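Long-range contact in glycoside Hydrolase (Bacteroides uniformis, PDB 5TA0), which probably hydrolyses agarose-type galactans as a family 86 glycoside hydrolase, held here as an engineered variant in complex with an agarose oligosaccharide: residues A[470-482]-A[488-500]. Sequence-based numbering, arbitrary orientation.
Sequences AKSIEVRHLYLKG and PILDVYDAKSLDH
Strands 472-481 and 488-495 run antiparallel as the two arms of a beta hairpin, their axes 4.6 Å apart at closest, with backbone N-H...O hydrogen bonds in both directions at the pairs Val-475 with Tyr-493, His-477 with Asp-491 and Tyr-479 with Ile-489. On the face bearing these six residues, in the conformer of Asp-491 described here (a second is deposited), the hydroxyl of Tyr-479 donates to Asp-491, OH to OD2 2.7 Å. It meets OD2 from above the carboxylate plane, and the ring and carboxylate planes are 63° apart. With chi1 62°, Tyr-479 places its CG between backbone N and carbonyl carbon, which lays the ring beside Ile-489. Ile-489 CB sits over one ring face, 4.0 Å from the Tyr-479 centroid, in a CH-pi contact. A phenylalanine here would probably keep that packing but leave Asp-491 OD2 without its hydroxyl donor in this conformer. A water also donates to this OD2 and links it to ND1 of His-477. Farther along, the Tyr-493 ring repeats the pattern: Val-475 CB lies over its face, 3.9 Å from the centroid. Leu-498 CD2 packs against Val-475 CG2 at 3.9 Å. On the other face, Arg-476 NE forms a salt bridge with Glu-474 OE2 at 2.8 Å, and Val-492 CG1 rests against the same carboxylate. The guanidinium of Arg-476 also binds Asp-419 and the carbonyls of Leu-416 and Lys-418. Strand 488-495 lies at one edge of a beta-sandwich sheet, while strand 508-514 pairs with the far side of 472-481. Leu-478 and Leu-490 pack on helix 411-416, and Leu-480 meets helix 340-358.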
loop_
_atom_site.group_PDB
_atom_site.type_symbol
_atom_site.label_atom_id
_atom_site.label_comp_id
_atom_site.label_asym_id
_atom_site.label_seq_id
_atom_site.Cartn_x
_atom_site.Cartn_y
_atom_site.Cartn_z
ATOM N N ALA A 470 -2.093 -9.013 -32.719
ATOM C CA ALA A 470 -3.357 -8.735 -32.103
ATOM C C ALA A 470 -4.430 -8.311 -33.119
ATOM O O ALA A 470 -4.137 -7.649 -34.113
ATOM C CB ALA A 470 -3.190 -7.659 -31.029
ATOM N N LYS A 471 -5.661 -8.703 -32.837
ATOM C CA LYS A 471 -6.839 -8.271 -33.586
ATOM C C LYS A 471 -7.080 -6.773 -33.356
ATOM O O LYS A 471 -7.383 -6.031 -34.292
ATOM C CB LYS A 471 -8.021 -9.165 -33.168
ATOM C CG LYS A 471 -9.446 -8.698 -33.343
ATOM C CD LYS A 471 -10.376 -9.784 -32.802
ATOM C CE LYS A 471 -11.780 -9.280 -32.567
ATOM N NZ LYS A 471 -12.667 -10.397 -32.132
ATOM N N SER A 472 -6.911 -6.313 -32.114
ATOM C CA SER A 472 -7.042 -4.884 -31.812
ATOM C C SER A 472 -6.177 -4.498 -30.621
ATOM O O SER A 472 -5.791 -5.364 -29.823
ATOM C CB SER A 472 -8.489 -4.543 -31.509
ATOM O OG SER A 472 -8.912 -5.191 -30.327
ATOM N N ILE A 473 -5.876 -3.202 -30.527
ATOM C CA ILE A 473 -5.126 -2.618 -29.401
ATOM C C ILE A 473 -5.914 -1.420 -28.907
ATOM O O ILE A 473 -6.198 -0.501 -29.700
ATOM C CB ILE A 473 -3.702 -2.190 -29.827
ATOM C CG1 ILE A 473 -2.960 -3.386 -30.451
ATOM C CG2 ILE A 473 -2.916 -1.602 -28.647
ATOM C CD1 ILE A 473 -1.595 -3.083 -30.999
ATOM N N GLU A 474 -6.288 -1.421 -27.620
ATOM C CA GLU A 474 -6.838 -0.241 -26.965
ATOM C C GLU A 474 -5.762 0.351 -26.062
ATOM O O GLU A 474 -5.242 -0.329 -25.174
ATOM C CB GLU A 474 -8.096 -0.570 -26.170
ATOM C CG GLU A 474 -8.621 0.601 -25.355
ATOM C CD GLU A 474 -9.932 0.332 -24.664
ATOM O OE1 GLU A 474 -10.981 0.228 -25.342
ATOM O OE2 GLU A 474 -9.954 0.304 -23.417
ATOM N N VAL A 475 -5.441 1.623 -26.292
ATOM C CA VAL A 475 -4.507 2.372 -25.463
ATOM C C VAL A 475 -5.292 3.228 -24.501
ATOM O O VAL A 475 -6.199 3.961 -24.903
ATOM C CB VAL A 475 -3.623 3.308 -26.322
ATOM C CG1 VAL A 475 -2.698 4.173 -25.466
ATOM C CG2 VAL A 475 -2.847 2.489 -27.356
ATOM N N ARG A 476 -4.933 3.152 -23.226
ATOM C CA ARG A 476 -5.473 4.034 -22.183
ATOM C C ARG A 476 -4.300 4.779 -21.551
ATOM O O ARG A 476 -3.328 4.157 -21.136
ATOM C CB ARG A 476 -6.179 3.219 -21.114
ATOM C CG ARG A 476 -7.215 2.229 -21.619
ATOM C CD ARG A 476 -7.706 1.379 -20.476
ATOM N NE ARG A 476 -8.644 0.357 -20.914
ATOM C CZ ARG A 476 -9.124 -0.580 -20.104
ATOM N NH1 ARG A 476 -8.738 -0.628 -18.837
ATOM N NH2 ARG A 476 -9.980 -1.476 -20.561
ATOM N N HIS A 477 -4.352 6.118 -21.541
ATOM C CA HIS A 477 -3.226 6.941 -21.109
ATOM C C HIS A 477 -3.764 8.018 -20.165
ATOM O O HIS A 477 -4.610 8.846 -20.566
ATOM C CB HIS A 477 -2.567 7.575 -22.341
ATOM C CG HIS A 477 -1.293 8.314 -22.083
ATOM N ND1 HIS A 477 -0.819 9.263 -22.967
ATOM C CD2 HIS A 477 -0.390 8.259 -21.081
ATOM C CE1 HIS A 477 0.328 9.739 -22.531
ATOM N NE2 HIS A 477 0.617 9.147 -21.386
ATOM N N LEU A 478 -3.291 7.979 -18.913
ATOM C CA LEU A 478 -3.702 8.902 -17.862
ATOM C C LEU A 478 -2.566 9.861 -17.562
ATOM O O LEU A 478 -1.506 9.448 -17.106
ATOM C CB LEU A 478 -4.112 8.147 -16.604
ATOM C CG LEU A 478 -4.623 9.033 -15.466
ATOM C CD1 LEU A 478 -5.912 9.743 -15.823
ATOM C CD2 LEU A 478 -4.823 8.168 -14.232
ATOM N N TYR A 479 -2.791 11.157 -17.843
ATOM C CA TYR A 479 -1.741 12.172 -17.721
ATOM C C TYR A 479 -2.354 13.536 -17.391
ATOM O O TYR A 479 -3.572 13.710 -17.439
ATOM C CB TYR A 479 -0.930 12.254 -19.046
ATOM C CG TYR A 479 -1.725 12.670 -20.259
ATOM C CD1 TYR A 479 -2.433 11.732 -21.014
ATOM C CD2 TYR A 479 -1.798 14.018 -20.636
ATOM C CE1 TYR A 479 -3.183 12.112 -22.131
ATOM C CE2 TYR A 479 -2.534 14.405 -21.745
ATOM C CZ TYR A 479 -3.223 13.454 -22.492
ATOM O OH TYR A 479 -3.973 13.836 -23.595
ATOM N N LEU A 480 -1.467 14.495 -17.127
ATOM C CA LEU A 480 -1.848 15.862 -16.817
ATOM C C LEU A 480 -1.773 16.757 -18.063
ATOM O O LEU A 480 -0.726 16.821 -18.719
ATOM C CB LEU A 480 -0.951 16.431 -15.727
ATOM C CG LEU A 480 -1.152 17.903 -15.318
ATOM C CD1 LEU A 480 -2.501 18.101 -14.649
ATOM C CD2 LEU A 480 -0.011 18.312 -14.407
ATOM N N LYS A 481 -2.860 17.478 -18.322
ATOM C CA LYS A 481 -2.907 18.497 -19.391
ATOM C C LYS A 481 -2.858 19.881 -18.750
ATOM O O LYS A 481 -3.660 20.176 -17.869
ATOM C CB LYS A 481 -4.197 18.362 -20.188
ATOM C CG LYS A 481 -4.348 19.399 -21.312
ATOM C CD LYS A 481 -5.610 19.164 -22.103
ATOM C CE LYS A 481 -5.592 19.984 -23.383
ATOM N NZ LYS A 481 -6.834 19.731 -24.143
ATOM N N GLY A 482 -1.949 20.735 -19.217
ATOM C CA GLY A 482 -1.906 22.138 -18.774
ATOM C C GLY A 482 -1.020 22.473 -17.606
ATOM O O GLY A 482 -1.083 23.600 -17.091
ATOM N N PRO A 488 -6.443 16.306 -15.237
ATOM C CA PRO A 488 -6.091 14.987 -15.721
ATOM C C PRO A 488 -6.936 14.593 -16.918
ATOM O O PRO A 488 -8.133 14.885 -16.982
ATOM C CB PRO A 488 -6.390 14.089 -14.509
ATOM C CG PRO A 488 -7.508 14.777 -13.818
ATOM C CD PRO A 488 -7.229 16.255 -13.996
ATOM N N ILE A 489 -6.296 13.894 -17.847
ATOM C CA ILE A 489 -6.935 13.380 -19.047
ATOM C C ILE A 489 -6.747 11.866 -19.064
ATOM O O ILE A 489 -5.643 11.388 -18.816
ATOM C CB ILE A 489 -6.277 13.979 -20.316
ATOM C CG1 ILE A 489 -6.439 15.503 -20.341
ATOM C CG2 ILE A 489 -6.824 13.327 -21.586
ATOM C CD1 ILE A 489 -7.850 15.998 -20.466
ATOM N N LEU A 490 -7.831 11.149 -19.349
ATOM C CA LEU A 490 -7.770 9.724 -19.669
ATOM C C LEU A 490 -8.096 9.555 -21.145
ATOM O O LEU A 490 -9.268 9.566 -21.532
ATOM C CB LEU A 490 -8.745 8.910 -18.805
ATOM C CG LEU A 490 -8.716 7.385 -19.043
ATOM C CD1 LEU A 490 -7.309 6.817 -18.877
ATOM C CD2 LEU A 490 -9.687 6.726 -18.064
ATOM N N ASP A 491 -7.050 9.425 -21.957
ATOM C CA ASP A 491 -7.208 9.191 -23.399
ATOM C C ASP A 491 -7.351 7.701 -23.648
ATOM O O ASP A 491 -6.454 6.940 -23.277
ATOM C CB ASP A 491 -5.968 9.643 -24.174
ATOM C CG ASP A 491 -5.961 11.108 -24.529
ATOM O OD1 ASP A 491 -7.012 11.776 -24.519
ATOM O OD2 ASP A 491 -4.851 11.575 -24.838
ATOM N N VAL A 492 -8.421 7.317 -24.339
ATOM C CA VAL A 492 -8.716 5.900 -24.650
ATOM C C VAL A 492 -8.957 5.834 -26.150
ATOM O O VAL A 492 -9.864 6.509 -26.654
ATOM C CB VAL A 492 -9.945 5.384 -23.873
ATOM C CG1 VAL A 492 -10.245 3.920 -24.216
ATOM C CG2 VAL A 492 -9.732 5.553 -22.369
ATOM N N TYR A 493 -8.159 5.051 -26.854
ATOM C CA TYR A 493 -8.294 4.991 -28.317
ATOM C C TYR A 493 -7.797 3.680 -28.856
ATOM O O TYR A 493 -7.004 2.993 -28.221
ATOM C CB TYR A 493 -7.563 6.159 -28.983
ATOM C CG TYR A 493 -6.075 6.215 -28.769
ATOM C CD1 TYR A 493 -5.540 6.887 -27.674
ATOM C CD2 TYR A 493 -5.187 5.596 -29.651
ATOM C CE1 TYR A 493 -4.178 6.957 -27.479
ATOM C CE2 TYR A 493 -3.823 5.658 -29.463
ATOM C CZ TYR A 493 -3.317 6.354 -28.383
ATOM O OH TYR A 493 -1.968 6.398 -28.197
ATOM N N ASP A 494 -8.295 3.332 -30.042
ATOM C CA ASP A 494 -7.873 2.135 -30.746
ATOM C C ASP A 494 -6.674 2.442 -31.630
ATOM O O ASP A 494 -6.580 3.520 -32.208
ATOM C CB ASP A 494 -9.039 1.572 -31.545
ATOM C CG ASP A 494 -10.222 1.198 -30.654
ATOM O OD1 ASP A 494 -10.009 0.692 -29.523
ATOM O OD2 ASP A 494 -11.373 1.418 -31.080
ATOM N N ALA A 495 -5.736 1.504 -31.704
ATOM C CA ALA A 495 -4.487 1.681 -32.447
ATOM C C ALA A 495 -4.308 0.480 -33.357
ATOM O O ALA A 495 -4.590 -0.653 -32.960
ATOM C CB ALA A 495 -3.309 1.810 -31.505
ATOM N N LYS A 496 -3.885 0.735 -34.593
ATOM C CA LYS A 496 -3.638 -0.335 -35.562
ATOM C C LYS A 496 -2.339 -1.064 -35.219
ATOM O O LYS A 496 -2.214 -2.267 -35.422
ATOM C CB LYS A 496 -3.581 0.231 -36.988
ATOM N N SER A 497 -1.379 -0.316 -34.693
ATOM C CA SER A 497 -0.131 -0.873 -34.202
ATOM C C SER A 497 0.356 0.029 -33.082
ATOM O O SER A 497 -0.098 1.171 -32.971
ATOM C CB SER A 497 0.902 -0.913 -35.332
ATOM O OG SER A 497 1.213 0.393 -35.779
ATOM N N LEU A 498 1.289 -0.466 -32.271
ATOM C CA LEU A 498 1.881 0.364 -31.227
ATOM C C LEU A 498 3.328 0.012 -30.960
ATOM O O LEU A 498 3.686 -0.503 -29.901
ATOM C CB LEU A 498 1.037 0.294 -29.948
ATOM C CG LEU A 498 1.289 1.446 -28.977
ATOM C CD1 LEU A 498 0.648 2.732 -29.495
ATOM C CD2 LEU A 498 0.770 1.114 -27.580
ATOM N N ASP A 499 4.184 0.327 -31.927
ATOM C CA ASP A 499 5.613 0.082 -31.795
ATOM C C ASP A 499 6.327 1.141 -30.957
ATOM O O ASP A 499 7.402 0.869 -30.411
ATOM C CB ASP A 499 6.268 -0.005 -33.181
ATOM C CG ASP A 499 5.806 -1.204 -33.977
ATOM O OD1 ASP A 499 5.470 -2.258 -33.385
ATOM O OD2 ASP A 499 5.781 -1.088 -35.221
ATOM N N HIS A 500 5.742 2.336 -30.888
ATOM C CA HIS A 500 6.308 3.471 -30.165
ATOM C C HIS A 500 5.179 4.171 -29.440
ATOM O O HIS A 500 4.049 4.225 -29.942
ATOM C CB HIS A 500 6.981 4.470 -31.119
ATOM C CG HIS A 500 7.962 3.841 -32.057
ATOM N ND1 HIS A 500 9.231 3.469 -31.669
ATOM C CD2 HIS A 500 7.847 3.485 -33.360
ATOM C CE1 HIS A 500 9.863 2.927 -32.697
ATOM N NE2 HIS A 500 9.045 2.924 -33.734
HETATM O O HOH W 1 -6.753 -1.951 -32.908
HETATM O O HOH W 2 -2.426 9.861 -25.162
#